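E1 (Kluyveromyces marxianus, PDB 3VX6) activates the ubiquitin-like proteins Atg12 and Atg8 for conjugation in autophagy, and is represented here by the N-terminal domain of this E1-like, E2-binding enzyme. Local coordinates at residues D191-C196 with S223-R228; N115-I120 with Q186-D191; A178-G183 with K198-D203. All blocks are in the same frame, centred on the assembly; numbering follows the deposited sequence.

Contact 1 of 3, residues D191-C196 with S223-R228; sequences DNLKVC and SKLSPR
K194 and S226 bring the two backbones together, their CA atoms 4.8 Å apart, where the last part of helix 190-195 meets the end of helix 215-225. S226 is the first residue to leave helical geometry there, and the chain then runs through P227 to R228, whose side chain returns to the first helix. The guanidinium presents its NH1/NH2 end to a single oxygen: C196 O accepts from R228 NH2 at 2.9 Å and from R228 NH1 at 3.1 Å, lying close to the guanidinium plane. NH2 also makes a weak, bent bond to L193 O, which has a second donor in W222 NE1. On the edge that NE shares with NH2, R228 NE points almost straight (172°) at S226 OG, set there with OG anti to the backbone N (chi1 -176°), so the serine helps fix the rotation of the guanidinium. Farther along, L193 and L225 cross obliquely, CD1 to CD1 at 3.8 Å, and the extended chain of K194 passes L225 O, its CE 3.6 Å away. A cation thus ties the chain just after helix 215-225 to the carbonyls at the C-terminal end of helix 190-195, where the helix dipole would probably favour it.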
ATOM      1  N   ASP A 191      18.982  10.071   3.517  1.00 49.28           N
ATOM      2  CA  ASP A 191      20.085  10.836   2.938  1.00 48.46           C
ATOM      3  C   ASP A 191      20.122  10.733   1.415  1.00 47.19           C
ATOM      4  O   ASP A 191      20.535  11.673   0.732  1.00 48.41           O
ATOM      5  CB  ASP A 191      21.422  10.412   3.539  1.00 48.50           C
ATOM      6  CG  ASP A 191      21.556  10.816   5.002  1.00 51.04           C
ATOM      7  OD1 ASP A 191      20.964  11.838   5.423  1.00 48.96           O
ATOM      8  OD2 ASP A 191      22.276  10.111   5.737  1.00 55.06           O
ATOM      9  N   ASN A 192      19.689   9.593   0.887  1.00 45.63           N
ATOM     10  CA  ASN A 192      19.633   9.402  -0.552  1.00 43.73           C
ATOM     11  C   ASN A 192      18.499  10.236  -1.089  1.00 43.28           C
ATOM     12  O   ASN A 192      18.617  10.852  -2.147  1.00 43.46           O
ATOM     13  CB  ASN A 192      19.375   7.946  -0.904  1.00 40.97           C
ATOM     14  CG  ASN A 192      20.632   7.138  -0.918  1.00 40.00           C
ATOM     15  OD1 ASN A 192      21.720   7.674  -0.694  1.00 38.45           O
ATOM     16  ND2 ASN A 192      20.506   5.843  -1.185  1.00 39.61           N
ATOM     17  N   LEU A 193      17.398  10.261  -0.346  1.00 42.90           N
ATOM     18  CA  LEU A 193      16.234  11.031  -0.769  1.00 43.01           C
ATOM     19  C   LEU A 193      16.521  12.517  -0.738  1.00 42.09           C
ATOM     20  O   LEU A 193      15.954  13.264  -1.525  1.00 42.47           O
ATOM     21  CB  LEU A 193      15.018  10.696   0.100  1.00 42.70           C
ATOM     22  CG  LEU A 193      14.474   9.299  -0.209  1.00 42.55           C
ATOM     23  CD1 LEU A 193      13.546   8.836   0.901  1.00 44.39           C
ATOM     24  CD2 LEU A 193      13.774   9.318  -1.554  1.00 43.02           C
ATOM     25  N   LYS A 194      17.410  12.943   0.152  1.00 41.16           N
ATOM     26  CA  LYS A 194      17.766  14.353   0.238  1.00 41.80           C
ATOM     27  C   LYS A 194      18.580  14.812  -0.964  1.00 42.77           C
ATOM     28  O   LYS A 194      18.583  16.004  -1.283  1.00 43.83           O
ATOM     29  CB  LYS A 194      18.558  14.630   1.511  1.00 40.68           C
ATOM     30  CG  LYS A 194      17.712  14.556   2.761  1.00 42.43           C
ATOM     31  CD  LYS A 194      18.526  14.790   4.009  1.00 43.01           C
ATOM     32  CE  LYS A 194      17.628  14.775   5.239  1.00 45.87           C
ATOM     33  NZ  LYS A 194      18.410  14.865   6.511  1.00 49.01           N
ATOM     34  N   VAL A 195      19.249  13.871  -1.638  1.00 42.28           N
ATOM     35  CA  VAL A 195      20.084  14.196  -2.794  1.00 40.93           C
ATOM     36  C   VAL A 195      19.696  13.498  -4.097  1.00 41.68           C
ATOM     37  O   VAL A 195      20.239  13.814  -5.154  1.00 42.85           O
ATOM     38  CB  VAL A 195      21.581  13.868  -2.520  1.00 40.93           C
ATOM     39  CG1 VAL A 195      21.992  14.409  -1.157  1.00 39.95           C
ATOM     40  CG2 VAL A 195      21.818  12.365  -2.590  1.00 39.89           C
ATOM     41  N   CYS A 196      18.771  12.551  -4.039  1.00 41.92           N
ATOM     42  CA  CYS A 196      18.378  11.839  -5.253  1.00 42.85           C
ATOM     43  C   CYS A 196      17.656  12.759  -6.234  1.00 43.15           C
ATOM     44  O   CYS A 196      17.044  13.750  -5.832  1.00 42.81           O
ATOM     45  CB  CYS A 196      17.470  10.663  -4.914  1.00 43.87           C
ATOM     46  SG  CYS A 196      15.830  11.162  -4.371  1.00 45.15           S
ATOM     47  N   SER A 223       8.725  14.788   1.062  1.00 38.86           N
ATOM     48  CA  SER A 223       8.494  16.210   1.314  1.00 40.11           C
ATOM     49  C   SER A 223       9.171  16.723   2.567  1.00 41.03           C
ATOM     50  O   SER A 223       9.896  17.710   2.536  1.00 42.65           O
ATOM     51  CB  SER A 223       6.997  16.502   1.462  1.00 40.08           C
ATOM     52  OG  SER A 223       6.330  16.502   0.220  1.00 44.64           O
ATOM     53  N   LYS A 224       8.892  16.068   3.681  1.00 41.24           N
ATOM     54  CA  LYS A 224       9.451  16.474   4.950  1.00 43.18           C
ATOM     55  C   LYS A 224      10.956  16.213   5.046  1.00 43.19           C
ATOM     56  O   LYS A 224      11.672  16.955   5.719  1.00 44.33           O
ATOM     57  CB  LYS A 224       8.693  15.767   6.084  1.00 44.58           C
ATOM     58  CG  LYS A 224       7.255  16.264   6.236  1.00 48.22           C
ATOM     59  CD  LYS A 224       6.442  15.422   7.207  1.00 51.03           C
ATOM     60  CE  LYS A 224       4.958  15.808   7.184  1.00 54.32           C
ATOM     61  NZ  LYS A 224       4.633  17.035   7.977  1.00 55.85           N
ATOM     62  N   LEU A 225      11.424  15.172   4.364  1.00 42.32           N
ATOM     63  CA  LEU A 225      12.834  14.788   4.368  1.00 40.91           C
ATOM     64  C   LEU A 225      13.619  15.741   3.508  1.00 39.90           C
ATOM     65  O   LEU A 225      14.634  16.283   3.910  1.00 39.20           O
ATOM     66  CB  LEU A 225      13.022  13.382   3.793  1.00 40.54           C
ATOM     67  CG  LEU A 225      12.746  12.212   4.714  1.00 40.20           C
ATOM     68  CD1 LEU A 225      13.151  10.925   4.025  1.00 39.64           C
ATOM     69  CD2 LEU A 225      13.532  12.407   5.994  1.00 39.90           C
ATOM     70  N   SER A 226      13.153  15.913   2.292  1.00 40.79           N
ATOM     71  CA  SER A 226      13.834  16.785   1.393  1.00 42.01           C
ATOM     72  C   SER A 226      12.842  17.852   0.942  1.00 43.12           C
ATOM     73  O   SER A 226      12.119  17.687  -0.044  1.00 42.78           O
ATOM     74  CB  SER A 226      14.364  15.974   0.201  1.00 42.42           C
ATOM     75  OG  SER A 226      15.120  16.776  -0.683  1.00 43.61           O
ATOM     76  N   PRO A 227      12.791  18.971   1.661  1.00 44.28           N
ATOM     77  CA  PRO A 227      11.850  20.013   1.230  1.00 43.60           C
ATOM     78  C   PRO A 227      12.350  20.478  -0.148  1.00 42.64           C
ATOM     79  O   PRO A 227      13.528  20.773  -0.324  1.00 41.48           O
ATOM     80  CB  PRO A 227      11.935  21.059   2.345  1.00 44.44           C
ATOM     81  CG  PRO A 227      13.280  20.812   3.015  1.00 45.48           C
ATOM     82  CD  PRO A 227      13.727  19.403   2.714  1.00 44.62           C
ATOM     83  N   ARG A 228      11.465  20.442  -1.139  1.00 42.50           N
ATOM     84  CA  ARG A 228      11.810  20.847  -2.488  1.00 43.47           C
ATOM     85  C   ARG A 228      10.642  21.526  -3.162  1.00 45.29           C
ATOM     86  O   ARG A 228       9.501  21.412  -2.723  1.00 45.36           O
ATOM     87  CB  ARG A 228      12.209  19.632  -3.324  1.00 41.81           C
ATOM     88  CG  ARG A 228      13.165  18.696  -2.647  1.00 37.23           C
ATOM     89  CD  ARG A 228      13.457  17.583  -3.596  1.00 36.64           C
ATOM     90  NE  ARG A 228      14.435  16.631  -3.102  1.00 34.49           N
ATOM     91  CZ  ARG A 228      15.043  15.778  -3.910  1.00 34.42           C
ATOM     92  NH1 ARG A 228      14.747  15.804  -5.206  1.00 34.97           N
ATOM     93  NH2 ARG A 228      15.926  14.912  -3.444  1.00 31.78           N
TER

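Contact 2 of 3, residues N115-I120 with Q186-D191; sequences NDLNEI and QKATPD
A188 is met by L117 through both backbone and side chain: L117 N donates to A188 O at 3.1 Å, tilted out of the carbonyl plane, while L117 CG rests 3.6 Å from A188 CB. The same A188 O takes a CA-H...O contact from D116 CA (3.3 Å), and N115 O receives a similar one from T189 CA at 3.5 Å. One water joins the segments as well, accepting from A188 N and giving a weak bond to D116 OD2. Two turns shape these partners. A188 is the centre of an inverse gamma turn, followed by T189 at the N-cap position of helix 190-195; facing it, D116 closes an Asx turn just ahead of the 3-10 segment 117-120. Chi1 (-172°) puts D116 CG anti to the backbone N; D116 OD1 then accepts from N118 N on its anti lone pair at 2.6 Å, and from N118 ND2 on the syn side, 34° out of the carboxylate plane. N118 ND2 also bonds I177 O, carrying the turn to strand 177-181. Behind L117 lie L193 and, on helix 215-225, I218 and V221. Farther out, N115 ND2 donates to E119 OE2 (3.0 Å), an oxygen that is also salt-bridged to R111 of helix 97-114.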
ATOM      1  N   ASN A 115      13.634   5.612   7.478  1.00 53.38           N
ATOM      2  CA  ASN A 115      14.240   4.381   6.976  1.00 51.50           C
ATOM      3  C   ASN A 115      14.328   4.270   5.462  1.00 50.19           C
ATOM      4  O   ASN A 115      15.381   4.491   4.868  1.00 49.65           O
ATOM      5  CB  ASN A 115      13.484   3.160   7.517  1.00 52.23           C
ATOM      6  CG  ASN A 115      13.260   3.225   9.022  1.00 56.09           C
ATOM      7  OD1 ASN A 115      14.174   3.540   9.786  1.00 56.98           O
ATOM      8  ND2 ASN A 115      12.039   2.913   9.456  1.00 57.38           N
ATOM      9  N   ASP A 116      13.215   3.904   4.844  1.00 49.04           N
ATOM     10  CA  ASP A 116      13.159   3.724   3.401  1.00 47.24           C
ATOM     11  C   ASP A 116      11.726   4.018   2.991  1.00 46.27           C
ATOM     12  O   ASP A 116      10.798   3.786   3.771  1.00 46.16           O
ATOM     13  CB  ASP A 116      13.532   2.273   3.060  1.00 47.59           C
ATOM     14  CG  ASP A 116      13.686   2.026   1.563  1.00 48.92           C
ATOM     15  OD1 ASP A 116      12.694   2.167   0.814  1.00 49.49           O
ATOM     16  OD2 ASP A 116      14.808   1.677   1.133  1.00 50.51           O
ATOM     17  N   LEU A 117      11.538   4.545   1.783  1.00 44.23           N
ATOM     18  CA  LEU A 117      10.192   4.837   1.314  1.00 44.44           C
ATOM     19  C   LEU A 117       9.400   3.550   1.103  1.00 44.07           C
ATOM     20  O   LEU A 117       8.178   3.540   1.217  1.00 45.18           O
ATOM     21  CB  LEU A 117      10.219   5.630   0.005  1.00 43.46           C
ATOM     22  CG  LEU A 117      10.887   6.995   0.046  1.00 42.47           C
ATOM     23  CD1 LEU A 117      10.562   7.704  -1.236  1.00 42.31           C
ATOM     24  CD2 LEU A 117      10.409   7.789   1.248  1.00 41.71           C
ATOM     25  N   ASN A 118      10.083   2.459   0.792  1.00 42.82           N
ATOM     26  CA  ASN A 118       9.368   1.212   0.594  1.00 42.34           C
ATOM     27  C   ASN A 118       8.507   0.922   1.803  1.00 41.77           C
ATOM     28  O   ASN A 118       7.458   0.306   1.685  1.00 42.55           O
ATOM     29  CB  ASN A 118      10.336   0.051   0.394  1.00 41.44           C
ATOM     30  CG  ASN A 118      10.881  -0.017  -1.018  1.00 40.68           C
ATOM     31  OD1 ASN A 118      10.198  -0.477  -1.947  1.00 41.66           O
ATOM     32  ND2 ASN A 118      12.112   0.449  -1.196  1.00 42.55           N
ATOM     33  N   GLU A 119       8.944   1.375   2.969  1.00 41.59           N
ATOM     34  CA  GLU A 119       8.199   1.111   4.189  1.00 41.65           C
ATOM     35  C   GLU A 119       6.895   1.856   4.344  1.00 41.46           C
ATOM     36  O   GLU A 119       6.089   1.510   5.208  1.00 42.75           O
ATOM     37  CB  GLU A 119       9.063   1.389   5.411  1.00 42.87           C
ATOM     38  CG  GLU A 119      10.260   0.490   5.520  1.00 46.62           C
ATOM     39  CD  GLU A 119      10.967   0.648   6.844  1.00 51.01           C
ATOM     40  OE1 GLU A 119      12.171   0.330   6.898  1.00 53.33           O
ATOM     41  OE2 GLU A 119      10.322   1.076   7.835  1.00 53.64           O
ATOM     42  N   ILE A 120       6.675   2.877   3.529  1.00 40.86           N
ATOM     43  CA  ILE A 120       5.442   3.647   3.632  1.00 40.80           C
ATOM     44  C   ILE A 120       4.266   2.900   3.021  1.00 41.03           C
ATOM     45  O   ILE A 120       3.110   3.299   3.189  1.00 40.63           O
ATOM     46  CB  ILE A 120       5.566   4.993   2.931  1.00 40.05           C
ATOM     47  CG1 ILE A 120       5.704   4.764   1.426  1.00 39.66           C
ATOM     48  CG2 ILE A 120       6.743   5.757   3.507  1.00 40.51           C
ATOM     49  CD1 ILE A 120       5.982   5.991   0.644  1.00 40.74           C
ATOM     50  N   GLN A 186      19.351   3.742  -6.266  1.00 46.63           N
ATOM     51  CA  GLN A 186      19.801   3.628  -4.886  1.00 47.55           C
ATOM     52  C   GLN A 186      18.600   3.469  -3.948  1.00 48.46           C
ATOM     53  O   GLN A 186      17.476   3.855  -4.286  1.00 47.55           O
ATOM     54  CB  GLN A 186      20.590   4.886  -4.500  1.00 47.61           C
ATOM     55  CG  GLN A 186      21.798   5.154  -5.372  1.00 48.72           C
ATOM     56  CD  GLN A 186      22.924   4.178  -5.110  1.00 50.02           C
ATOM     57  OE1 GLN A 186      23.993   4.268  -5.708  1.00 48.64           O
ATOM     58  NE2 GLN A 186      22.689   3.239  -4.200  1.00 52.97           N
ATOM     59  N   LYS A 187      18.835   2.912  -2.765  1.00 49.20           N
ATOM     60  CA  LYS A 187      17.750   2.724  -1.813  1.00 51.05           C
ATOM     61  C   LYS A 187      17.092   4.061  -1.466  1.00 50.90           C
ATOM     62  O   LYS A 187      17.770   5.070  -1.274  1.00 49.46           O
ATOM     63  CB  LYS A 187      18.276   2.050  -0.545  1.00 53.63           C
ATOM     64  CG  LYS A 187      18.810   0.647  -0.786  1.00 55.26           C
ATOM     65  CD  LYS A 187      19.299   0.001   0.494  1.00 57.46           C
ATOM     66  CE  LYS A 187      19.897  -1.364   0.190  1.00 59.06           C
ATOM     67  NZ  LYS A 187      20.534  -2.004   1.383  1.00 59.84           N
ATOM     68  N   ALA A 188      15.764   4.056  -1.395  1.00 50.30           N
ATOM     69  CA  ALA A 188      15.004   5.261  -1.072  1.00 50.10           C
ATOM     70  C   ALA A 188      15.206   5.657   0.388  1.00 50.00           C
ATOM     71  O   ALA A 188      14.246   5.888   1.120  1.00 51.78           O
ATOM     72  CB  ALA A 188      13.533   5.039  -1.337  1.00 48.27           C
ATOM     73  N   THR A 189      16.461   5.735   0.803  1.00 48.60           N
ATOM     74  CA  THR A 189      16.788   6.105   2.161  1.00 46.81           C
ATOM     75  C   THR A 189      16.699   7.627   2.363  1.00 46.80           C
ATOM     76  O   THR A 189      16.599   8.391   1.400  1.00 47.01           O
ATOM     77  CB  THR A 189      18.180   5.543   2.507  1.00 45.69           C
ATOM     78  OG1 THR A 189      19.153   6.029   1.575  1.00 44.23           O
ATOM     79  CG2 THR A 189      18.142   4.036   2.419  1.00 42.26           C
ATOM     80  N   PRO A 190      16.705   8.089   3.622  1.00 46.99           N
ATOM     81  CA  PRO A 190      16.611   9.536   3.810  1.00 48.43           C
ATOM     82  C   PRO A 190      17.728  10.357   3.171  1.00 49.47           C
ATOM     83  O   PRO A 190      17.449  11.256   2.366  1.00 52.19           O
ATOM     84  CB  PRO A 190      16.562   9.687   5.331  1.00 47.40           C
ATOM     85  CG  PRO A 190      15.849   8.438   5.765  1.00 46.71           C
ATOM     86  CD  PRO A 190      16.532   7.384   4.902  1.00 46.76           C
ATOM     87  N   ASP A 191      18.982  10.071   3.517  1.00 49.28           N
ATOM     88  CA  ASP A 191      20.085  10.836   2.938  1.00 48.46           C
ATOM     89  C   ASP A 191      20.122  10.733   1.415  1.00 47.19           C
ATOM     90  O   ASP A 191      20.535  11.673   0.732  1.00 48.41           O
ATOM     91  CB  ASP A 191      21.422  10.412   3.539  1.00 48.50           C
ATOM     92  CG  ASP A 191      21.556  10.816   5.002  1.00 51.04           C
ATOM     93  OD1 ASP A 191      20.964  11.838   5.423  1.00 48.96           O
ATOM     94  OD2 ASP A 191      22.276  10.111   5.737  1.00 55.06           O
TER
HETATM   95  O   HOH W   1      15.101   1.032  -2.230  1.00 35.67           O

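Contact 3 of 3, residues A178-G183 with K198-D203; sequences ACVISG and KVVFKD
A178 and V200 make up the buried, doubly hydrogen-bonded end of this antiparallel strand pair: A178 N donates to V200 O and V200 N to A178 O, each at 2.6 Å. The first bond lies in its carbonyl plane; in the second the donor sits 46° above it. Next along, C179 and V199 make a non-hydrogen-bonded pair with CA atoms 3.9 Å apart. Their side chains leave by the sheet face that receives the helices: V199 packs on L193 of helix 190-195 and on I218 and W222 of helix 215-225. On the other face lie A178, V180, K198 and V200. There V180 CG2 touches V200 CG1 at 3.7 Å, the two side chains crossing at about a right angle. V180 and K198 instead lie side by side, with K198 CG 3.8 Å from V180 CG2.

V180 N donates to K198 O (2.8 Å), and beyond it the first strand leaves the pairing for the exposed turn at S182 and G183, where E197 takes a hydrogen bond from S182 N. K198 itself is partly exposed: its chain is extended beyond CG, and NZ ends in a salt bridge to E244.

Strand 198-202 also pairs in parallel with strand 231-236, V199 bonding to T232 and C234, and helix 215-225 makes the beta-alpha-beta crossover between those two strands. The chemistry is accordingly divided: at the buried end, backbone N-H and C=O groups satisfy each other among small apolar side chains, while K198 lays its CG beside V180 and carries its ammonium on to the carboxylate of E244.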
ATOM      1  N   ALA A 178      12.350   2.936  -5.049  1.00 38.35           N
ATOM      2  CA  ALA A 178      13.776   3.208  -4.974  1.00 39.92           C
ATOM      3  C   ALA A 178      13.970   4.655  -5.397  1.00 41.33           C
ATOM      4  O   ALA A 178      12.999   5.381  -5.626  1.00 42.38           O
ATOM      5  CB  ALA A 178      14.550   2.267  -5.903  1.00 37.36           C
ATOM      6  N   CYS A 179      15.215   5.091  -5.476  1.00 41.79           N
ATOM      7  CA  CYS A 179      15.469   6.444  -5.912  1.00 43.69           C
ATOM      8  C   CYS A 179      16.649   6.392  -6.852  1.00 44.55           C
ATOM      9  O   CYS A 179      17.259   5.340  -7.040  1.00 44.33           O
ATOM     10  CB  CYS A 179      15.750   7.374  -4.724  1.00 45.14           C
ATOM     11  SG  CYS A 179      17.332   7.154  -3.887  1.00 50.01           S
ATOM     12  N   VAL A 180      16.952   7.521  -7.475  1.00 45.87           N
ATOM     13  CA  VAL A 180      18.064   7.571  -8.400  1.00 45.16           C
ATOM     14  C   VAL A 180      19.027   8.648  -7.927  1.00 45.44           C
ATOM     15  O   VAL A 180      18.615   9.753  -7.583  1.00 46.61           O
ATOM     16  CB  VAL A 180      17.577   7.874  -9.818  1.00 44.06           C
ATOM     17  CG1 VAL A 180      18.687   7.593 -10.807  1.00 45.12           C
ATOM     18  CG2 VAL A 180      16.356   7.027 -10.141  1.00 44.03           C
ATOM     19  N   ILE A 181      20.308   8.298  -7.868  1.00 44.98           N
ATOM     20  CA  ILE A 181      21.347   9.225  -7.436  1.00 43.42           C
ATOM     21  C   ILE A 181      22.492   9.138  -8.428  1.00 43.64           C
ATOM     22  O   ILE A 181      23.225   8.148  -8.474  1.00 44.02           O
ATOM     23  CB  ILE A 181      21.875   8.873  -6.040  1.00 42.23           C
ATOM     24  CG1 ILE A 181      20.724   8.863  -5.037  1.00 40.22           C
ATOM     25  CG2 ILE A 181      22.945   9.877  -5.629  1.00 41.85           C
ATOM     26  CD1 ILE A 181      21.178   8.791  -3.610  1.00 38.90           C
ATOM     27  N   SER A 182      22.634  10.178  -9.233  1.00 43.93           N
ATOM     28  CA  SER A 182      23.678  10.209 -10.242  1.00 45.02           C
ATOM     29  C   SER A 182      23.455   9.120 -11.280  1.00 45.01           C
ATOM     30  O   SER A 182      24.401   8.468 -11.717  1.00 46.97           O
ATOM     31  CB  SER A 182      25.059  10.041  -9.606  1.00 44.19           C
ATOM     32  OG  SER A 182      25.371  11.139  -8.767  1.00 45.60           O
ATOM     33  N   GLY A 183      22.196   8.919 -11.656  1.00 44.43           N
ATOM     34  CA  GLY A 183      21.879   7.942 -12.681  1.00 42.61           C
ATOM     35  C   GLY A 183      21.813   6.506 -12.239  1.00 42.69           C
ATOM     36  O   GLY A 183      21.377   5.655 -13.006  1.00 42.85           O
ATOM     37  N   LYS A 198      15.352  11.612  -8.188  1.00 43.72           N
ATOM     38  CA  LYS A 198      13.993  11.126  -8.182  1.00 41.95           C
ATOM     39  C   LYS A 198      13.807   9.816  -7.465  1.00 41.41           C
ATOM     40  O   LYS A 198      14.761   9.184  -7.025  1.00 42.25           O
ATOM     41  CB  LYS A 198      13.493  10.992  -9.617  1.00 43.88           C
ATOM     42  CG  LYS A 198      14.409  10.245 -10.544  1.00 43.19           C
ATOM     43  CD  LYS A 198      14.060  10.601 -11.975  1.00 43.80           C
ATOM     44  CE  LYS A 198      14.896   9.822 -12.978  1.00 44.59           C
ATOM     45  NZ  LYS A 198      14.692  10.348 -14.357  1.00 41.52           N
ATOM     46  N   VAL A 199      12.541   9.437  -7.352  1.00 40.03           N
ATOM     47  CA  VAL A 199      12.107   8.215  -6.709  1.00 37.70           C
ATOM     48  C   VAL A 199      11.430   7.334  -7.742  1.00 36.52           C
ATOM     49  O   VAL A 199      10.597   7.805  -8.506  1.00 36.11           O
ATOM     50  CB  VAL A 199      11.099   8.529  -5.596  1.00 38.78           C
ATOM     51  CG1 VAL A 199      10.404   7.243  -5.119  1.00 38.84           C
ATOM     52  CG2 VAL A 199      11.821   9.223  -4.455  1.00 39.91           C
ATOM     53  N   VAL A 200      11.795   6.058  -7.772  1.00 36.47           N
ATOM     54  CA  VAL A 200      11.197   5.121  -8.715  1.00 36.19           C
ATOM     55  C   VAL A 200      10.255   4.214  -7.931  1.00 37.17           C
ATOM     56  O   VAL A 200      10.620   3.650  -6.899  1.00 37.56           O
ATOM     57  CB  VAL A 200      12.281   4.310  -9.470  1.00 34.90           C
ATOM     58  CG1 VAL A 200      13.127   5.254 -10.284  1.00 34.77           C
ATOM     59  CG2 VAL A 200      13.164   3.564  -8.503  1.00 33.01           C
ATOM     60  N   PHE A 201       9.031   4.093  -8.426  1.00 37.32           N
ATOM     61  CA  PHE A 201       8.000   3.322  -7.756  1.00 37.20           C
ATOM     62  C   PHE A 201       7.312   2.319  -8.681  1.00 37.94           C
ATOM     63  O   PHE A 201       6.860   2.670  -9.771  1.00 36.82           O
ATOM     64  CB  PHE A 201       6.980   4.319  -7.182  1.00 36.77           C
ATOM     65  CG  PHE A 201       5.722   3.701  -6.638  1.00 37.43           C
ATOM     66  CD1 PHE A 201       4.486   4.290  -6.902  1.00 38.02           C
ATOM     67  CD2 PHE A 201       5.760   2.573  -5.835  1.00 36.78           C
ATOM     68  CE1 PHE A 201       3.323   3.768  -6.379  1.00 34.19           C
ATOM     69  CE2 PHE A 201       4.593   2.042  -5.305  1.00 34.90           C
ATOM     70  CZ  PHE A 201       3.379   2.637  -5.576  1.00 36.34           C
ATOM     71  N   LYS A 202       7.269   1.058  -8.257  1.00 38.25           N
ATOM     72  CA  LYS A 202       6.578   0.038  -9.030  1.00 38.41           C
ATOM     73  C   LYS A 202       5.135   0.257  -8.603  1.00 38.51           C
ATOM     74  O   LYS A 202       4.655  -0.282  -7.607  1.00 37.23           O
ATOM     75  CB  LYS A 202       7.083  -1.354  -8.663  1.00 38.07           C
ATOM     76  CG  LYS A 202       8.373  -1.695  -9.400  1.00 40.82           C
ATOM     77  CD  LYS A 202       9.341  -2.558  -8.590  1.00 39.18           C
ATOM     78  CE  LYS A 202      10.577  -2.861  -9.421  1.00 37.64           C
ATOM     79  NZ  LYS A 202      11.541  -3.757  -8.737  1.00 37.13           N
ATOM     80  N   ASP A 203       4.471   1.112  -9.368  1.00 38.94           N
ATOM     81  CA  ASP A 203       3.096   1.512  -9.133  1.00 38.63           C
ATOM     82  C   ASP A 203       2.090   0.380  -8.912  1.00 39.06           C
ATOM     83  O   ASP A 203       2.158  -0.677  -9.546  1.00 40.39           O
ATOM     84  CB  ASP A 203       2.658   2.384 -10.298  1.00 37.92           C
ATOM     85  CG  ASP A 203       1.555   3.337  -9.930  1.00 39.61           C
ATOM     86  OD1 ASP A 203       1.144   4.102 -10.822  1.00 41.15           O
ATOM     87  OD2 ASP A 203       1.099   3.328  -8.767  1.00 40.31           O
TER

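The three contacts form one cluster around helix 190-195 and the sheet beneath it. Contacts 1 and 2 have centres 10 Å apart and share D191; N192 ND2 probably donates to K187 O at 2.8 Å. Contacts 2 and 3, also 10 Å apart, join through Q186 N and C179 O (2.7 Å), which pair strand 184-186 with strand 177-181, and through L117 CD1, 3.8 Å from V199 CG2. Contact 1 meets contact 3, about 12 Å away between centres, where N192 OD1 lies against I181 CD1 and C196 beside C179. Helix 190-195 therefore serves as the crossover from strand 184-186 to strand 198-202, which run parallel with strand 177-181 between them.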